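Local coordinates for alanine racemase (PDB 3HUR), which belongs to the alanine racemase family, pairing an N-terminal TIM-barrel domain with a mainly beta C-terminal domain, at residues P108-L113 and I144-K149; L127-G132 and E189-Q194. All coordinates share one frame; numbering follows the deposited sequence.

Interaction 1 (P108-L113 and I144-K149)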
loop_
_atom_site.group_PDB
_atom_site.type_symbol
_atom_site.label_atom_id
_atom_site.label_comp_id
_atom_site.label_asym_id
_atom_site.label_seq_id
_atom_site.Cartn_x
_atom_site.Cartn_y
_atom_site.Cartn_z
ATOM N N PRO A 108 -0.602 -26.084 -31.935
ATOM C CA PRO A 108 -0.339 -26.435 -30.564
ATOM C C PRO A 108 0.006 -27.890 -30.329
ATOM O O PRO A 108 0.619 -28.202 -29.300
ATOM C CB PRO A 108 -1.676 -26.114 -29.889
ATOM C CG PRO A 108 -2.653 -26.469 -30.903
ATOM C CD PRO A 108 -2.044 -25.991 -32.191
ATOM N N SER A 109 -0.429 -28.767 -31.244
ATOM C CA SER A 109 -0.341 -30.230 -31.067
ATOM C C SER A 109 -0.603 -30.961 -32.389
ATOM O O SER A 109 -1.346 -30.450 -33.222
ATOM C CB SER A 109 -1.369 -30.707 -30.018
ATOM O OG SER A 109 -2.613 -31.010 -30.632
ATOM N N LEU A 110 -0.037 -32.166 -32.548
ATOM C CA LEU A 110 -0.346 -33.015 -33.710
ATOM C C LEU A 110 -1.835 -33.309 -33.840
ATOM O O LEU A 110 -2.398 -33.242 -34.938
ATOM C CB LEU A 110 0.448 -34.333 -33.705
ATOM C CG LEU A 110 0.363 -35.151 -35.017
ATOM C CD1 LEU A 110 0.997 -34.400 -36.163
ATOM C CD2 LEU A 110 1.001 -36.531 -34.870
ATOM N N ALA A 111 -2.490 -33.616 -32.734
ATOM C CA ALA A 111 -3.946 -33.858 -32.784
ATOM C C ALA A 111 -4.712 -32.708 -33.498
ATOM O O ALA A 111 -5.555 -32.938 -34.391
ATOM C CB ALA A 111 -4.489 -34.093 -31.376
ATOM N N TRP A 112 -4.369 -31.478 -33.119
ATOM C CA TRP A 112 -4.996 -30.266 -33.665
ATOM C C TRP A 112 -4.899 -30.208 -35.187
ATOM O O TRP A 112 -5.849 -29.840 -35.859
ATOM C CB TRP A 112 -4.347 -29.013 -33.025
ATOM C CG TRP A 112 -4.920 -27.682 -33.482
ATOM C CD1 TRP A 112 -5.845 -26.925 -32.830
ATOM C CD2 TRP A 112 -4.604 -26.973 -34.691
ATOM N NE1 TRP A 112 -6.120 -25.797 -33.550
ATOM C CE2 TRP A 112 -5.382 -25.807 -34.701
ATOM C CE3 TRP A 112 -3.762 -27.229 -35.775
ATOM C CZ2 TRP A 112 -5.330 -24.893 -35.733
ATOM C CZ3 TRP A 112 -3.714 -26.318 -36.799
ATOM C CH2 TRP A 112 -4.488 -25.162 -36.769
ATOM N N LEU A 113 -3.726 -30.553 -35.718
ATOM C CA LEU A 113 -3.471 -30.569 -37.185
ATOM C C LEU A 113 -4.222 -31.669 -37.889
ATOM O O LEU A 113 -4.735 -31.467 -38.973
ATOM C CB LEU A 113 -1.984 -30.773 -37.493
ATOM C CG LEU A 113 -1.158 -29.566 -37.911
ATOM C CD1 LEU A 113 0.266 -30.023 -38.292
ATOM C CD2 LEU A 113 -1.834 -28.835 -39.053
ATOM N N ILE A 144 6.821 -34.220 -35.197
ATOM C CA ILE A 144 7.147 -33.055 -35.999
ATOM C C ILE A 144 7.117 -33.438 -37.467
ATOM O O ILE A 144 6.479 -32.756 -38.268
ATOM C CB ILE A 144 8.502 -32.442 -35.599
ATOM C CG1 ILE A 144 8.393 -31.816 -34.207
ATOM C CG2 ILE A 144 8.970 -31.399 -36.613
ATOM C CD1 ILE A 144 9.695 -31.794 -33.416
ATOM N N SER A 145 7.763 -34.553 -37.831
ATOM C CA SER A 145 7.714 -34.990 -39.231
ATOM C C SER A 145 6.314 -35.461 -39.631
ATOM O O SER A 145 5.903 -35.227 -40.757
ATOM C CB SER A 145 8.798 -36.029 -39.582
ATOM O OG SER A 145 8.646 -37.211 -38.845
ATOM N N ALA A 146 5.552 -36.069 -38.729
ATOM C CA ALA A 146 4.137 -36.329 -39.050
ATOM C C ALA A 146 3.486 -35.019 -39.426
ATOM O O ALA A 146 2.797 -34.925 -40.442
ATOM C CB ALA A 146 3.413 -36.954 -37.920
ATOM N N ALA A 147 3.765 -33.986 -38.640
ATOM C CA ALA A 147 3.111 -32.698 -38.810
ATOM C C ALA A 147 3.550 -32.008 -40.091
ATOM O O ALA A 147 2.730 -31.392 -40.770
ATOM C CB ALA A 147 3.389 -31.819 -37.602
ATOM N N LYS A 148 4.838 -32.110 -40.424
ATOM C CA LYS A 148 5.383 -31.492 -41.666
ATOM C C LYS A 148 4.769 -32.105 -42.910
ATOM O O LYS A 148 4.578 -31.407 -43.904
ATOM C CB LYS A 148 6.890 -31.660 -41.739
ATOM C CG LYS A 148 7.544 -30.958 -42.911
ATOM C CD LYS A 148 9.078 -31.232 -42.950
ATOM C CE LYS A 148 9.837 -30.320 -43.961
ATOM N NZ LYS A 148 9.251 -30.331 -45.340
ATOM N N LYS A 149 4.469 -33.409 -42.830
ATOM C CA LYS A 149 3.725 -34.139 -43.863
ATOM C C LYS A 149 2.353 -33.558 -44.061
ATOM O O LYS A 149 1.974 -33.331 -45.192
ATOM C CB LYS A 149 3.577 -35.651 -43.533
#

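Interaction 2 (L127-G132 and E189-Q194)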
loop_
_atom_site.group_PDB
_atom_site.type_symbol
_atom_site.label_atom_id
_atom_site.label_comp_id
_atom_site.label_asym_id
_atom_site.label_seq_id
_atom_site.Cartn_x
_atom_site.Cartn_y
_atom_site.Cartn_z
ATOM N N LEU A 127 4.837 -23.476 -36.153
ATOM C CA LEU A 127 5.045 -24.741 -35.528
ATOM C C LEU A 127 5.993 -24.498 -34.379
ATOM O O LEU A 127 7.115 -24.010 -34.555
ATOM C CB LEU A 127 5.650 -25.657 -36.567
ATOM C CG LEU A 127 5.713 -27.134 -36.280
ATOM C CD1 LEU A 127 4.323 -27.716 -36.221
ATOM C CD2 LEU A 127 6.506 -27.698 -37.451
ATOM N N ALA A 128 5.517 -24.801 -33.186
ATOM C CA ALA A 128 6.227 -24.443 -31.982
ATOM C C ALA A 128 6.968 -25.663 -31.518
ATOM O O ALA A 128 6.378 -26.723 -31.366
ATOM C CB ALA A 128 5.251 -23.980 -30.913
ATOM N N ILE A 129 8.260 -25.507 -31.289
ATOM C CA ILE A 129 9.055 -26.585 -30.794
ATOM C C ILE A 129 9.243 -26.493 -29.289
ATOM O O ILE A 129 9.964 -25.654 -28.795
ATOM C CB ILE A 129 10.450 -26.614 -31.486
ATOM C CG1 ILE A 129 10.304 -26.571 -33.021
ATOM C CG2 ILE A 129 11.220 -27.828 -31.027
ATOM C CD1 ILE A 129 9.291 -27.510 -33.565
ATOM N N ASP A 130 8.597 -27.385 -28.567
ATOM C CA ASP A 130 8.811 -27.495 -27.132
ATOM C C ASP A 130 10.203 -28.022 -26.862
ATOM O O ASP A 130 10.421 -29.227 -26.834
ATOM C CB ASP A 130 7.773 -28.437 -26.502
ATOM C CG ASP A 130 7.912 -28.564 -24.957
ATOM O OD1 ASP A 130 8.742 -27.862 -24.322
ATOM O OD2 ASP A 130 7.174 -29.391 -24.369
ATOM N N THR A 131 11.151 -27.121 -26.655
ATOM C CA THR A 131 12.469 -27.527 -26.219
ATOM C C THR A 131 12.571 -27.431 -24.707
ATOM O O THR A 131 13.664 -27.283 -24.167
ATOM C CB THR A 131 13.569 -26.665 -26.825
ATOM O OG1 THR A 131 13.528 -25.357 -26.249
ATOM C CG2 THR A 131 13.421 -26.570 -28.313
ATOM N N GLY A 132 11.449 -27.500 -24.003
ATOM C CA GLY A 132 11.532 -27.635 -22.556
ATOM C C GLY A 132 10.490 -26.980 -21.684
ATOM O O GLY A 132 9.628 -27.660 -21.114
ATOM N N GLU A 189 17.995 -31.732 -31.828
ATOM C CA GLU A 189 17.451 -33.092 -31.909
ATOM C C GLU A 189 16.112 -33.106 -32.605
ATOM O O GLU A 189 15.789 -34.030 -33.372
ATOM C CB GLU A 189 17.332 -33.737 -30.526
ATOM C CG GLU A 189 18.717 -34.116 -29.933
ATOM C CD GLU A 189 18.651 -34.632 -28.500
ATOM O OE1 GLU A 189 17.600 -34.445 -27.824
ATOM O OE2 GLU A 189 19.675 -35.206 -28.053
ATOM N N LEU A 190 15.325 -32.063 -32.350
ATOM C CA LEU A 190 13.959 -32.021 -32.821
ATOM C C LEU A 190 13.807 -31.461 -34.229
ATOM O O LEU A 190 12.804 -31.760 -34.877
ATOM C CB LEU A 190 13.090 -31.258 -31.823
ATOM C CG LEU A 190 12.740 -32.001 -30.526
ATOM C CD1 LEU A 190 12.084 -30.966 -29.566
ATOM C CD2 LEU A 190 11.817 -33.234 -30.754
ATOM N N THR A 191 14.797 -30.704 -34.713
ATOM C CA THR A 191 14.703 -30.044 -36.036
ATOM C C THR A 191 15.692 -30.467 -37.141
ATOM O O THR A 191 15.368 -30.325 -38.327
ATOM C CB THR A 191 14.823 -28.513 -35.899
ATOM O OG1 THR A 191 16.090 -28.161 -35.341
ATOM C CG2 THR A 191 13.731 -27.968 -35.002
ATOM N N ILE A 192 16.893 -30.950 -36.785
ATOM C CA ILE A 192 17.884 -31.344 -37.809
ATOM C C ILE A 192 17.328 -32.556 -38.572
ATOM O O ILE A 192 16.628 -33.380 -37.992
ATOM C CB ILE A 192 19.269 -31.696 -37.208
ATOM C CG1 ILE A 192 19.882 -30.522 -36.416
ATOM C CG2 ILE A 192 20.255 -32.122 -38.314
ATOM C CD1 ILE A 192 20.971 -29.739 -37.183
ATOM N N ASN A 193 17.579 -32.626 -39.878
ATOM C CA ASN A 193 17.109 -33.768 -40.716
ATOM C C ASN A 193 15.576 -33.825 -40.905
ATOM O O ASN A 193 15.051 -34.806 -41.459
ATOM C CB ASN A 193 17.576 -35.166 -40.171
ATOM C CG ASN A 193 19.111 -35.318 -40.072
ATOM O OD1 ASN A 193 19.873 -34.697 -40.826
ATOM N ND2 ASN A 193 19.556 -36.162 -39.143
ATOM N N GLN A 194 14.853 -32.805 -40.427
ATOM C CA GLN A 194 13.405 -32.703 -40.713
ATOM C C GLN A 194 13.140 -32.126 -42.088
ATOM O O GLN A 194 12.076 -32.315 -42.635
ATOM C CB GLN A 194 12.700 -31.860 -39.654
ATOM C CG GLN A 194 12.780 -32.477 -38.264
ATOM C CD GLN A 194 11.831 -33.638 -38.071
ATOM O OE1 GLN A 194 11.098 -34.036 -38.995
ATOM N NE2 GLN A 194 11.817 -34.180 -36.849
#

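Interaction 1 (P108-L113 and I144-K149)
The backbones of Leu-110 and Ala-147 come within 6.2 Å, measured CA to CA, where the first turn of helix 110-114 lies against the middle of helix 141-153. Both are outer helices of the TIM barrel of the N-terminal domain, following the neighbouring parallel strands 103-107 and 123-128, so the contact is one of helix against helix in the outer layer of the barrel. Small alanines on one side let two leucines from the other come close to the helix backbone. Leu-110 carries CG anti to its backbone nitrogen (chi1 -170°), and its two methyls divide the work: CD1 reaches over the backbone to lie 3.7 Å from Ala-147 N, while CD2 meets Ala-146 CB at 3.9 Å. Ala-147 CB is touched by both leucines, with Leu-110 CD1 at 3.8 Å. No hydrogen bond crosses the contact, which is wholly apolar in its side chains. The short helix is started by Ser-109 at its N-cap, whose OG accepts the N-H of Trp-112 in a nearly straight bond (3.1 Å, 163°). Trp-112 itself turns to the barrel wall, where its side chain packs on Ile-105 and Ile-107 and its NE1 donates to Trp-90 O. Leu-113 also touches Ile-107, and completes the helix pairing by setting its CD1 methyl 3.7 Å from Ala-147 CB.

Interaction 2 (L127-G132 and E189-Q194)
In the TIM barrel of the N-terminal domain, this contact joins the loop leaving the C-terminal end of strand 123-128 to the last turn of helix 174-191, with Ile-129 and Leu-190 at its centre. Strand 123-128 lies beside strand 157-163, to which Leu-127 and Ile-129 are joined by backbone hydrogen bonds with Tyr-163; the long helix comes after that second strand. Ile-129 presents both its branches to the helix. With CG1 beside the backbone nitrogen (chi1 -51°), CG2 falls anti to that nitrogen and packs 3.6 Å from Leu-190 CD1, and the two side chains run past each other in opposite directions. The other branch, CG1, approaches Thr-191 CG2 more loosely at 4.2 Å. Thr-191 offers its methyl to the isoleucine, while its OG1 bonds back to Trp-187 O within the helix. Leu-190 CD1 also lies 3.6 Å from Asp-130 O, a packing contact with the loop backbone. On the loop side an Asx turn shapes the chain: Asp-130 OD1 accepts from Gly-132 N at 2.7 Å, the donor standing 35° out of the carboxylate plane. At the helix end, a type II beta turn runs from Thr-191 to Gln-194, closed by Gln-194 N donating to Thr-191 O at 3.3 Å. That turn brings the Gln-194 amide back to the end of the helix, where NE2 bonds to Ala-141 O and also reaches Leu-190 O at 3.3 Å, tilted well above the carbonyl plane.

Overall arrangement
Both interactions belong to the N-terminal TIM barrel, their centres about 12 Å apart, and their segments alternate along the chain. Interaction 1 pairs two outer helices and is partly buried; interaction 2 sets a strand-end loop against a helix end and is the more buried of the two. Each is apolar across the contact, and neither has a hydrogen bond between its two segments; their polar groups bond within a segment or to neighbouring parts of the barrel. Helix 141-153 links them, since the face of Ile-144 and Ser-145 turned from helix 110-114 packs on 189-194, with Ile-144 CD1 3.4 Å from Leu-190 O.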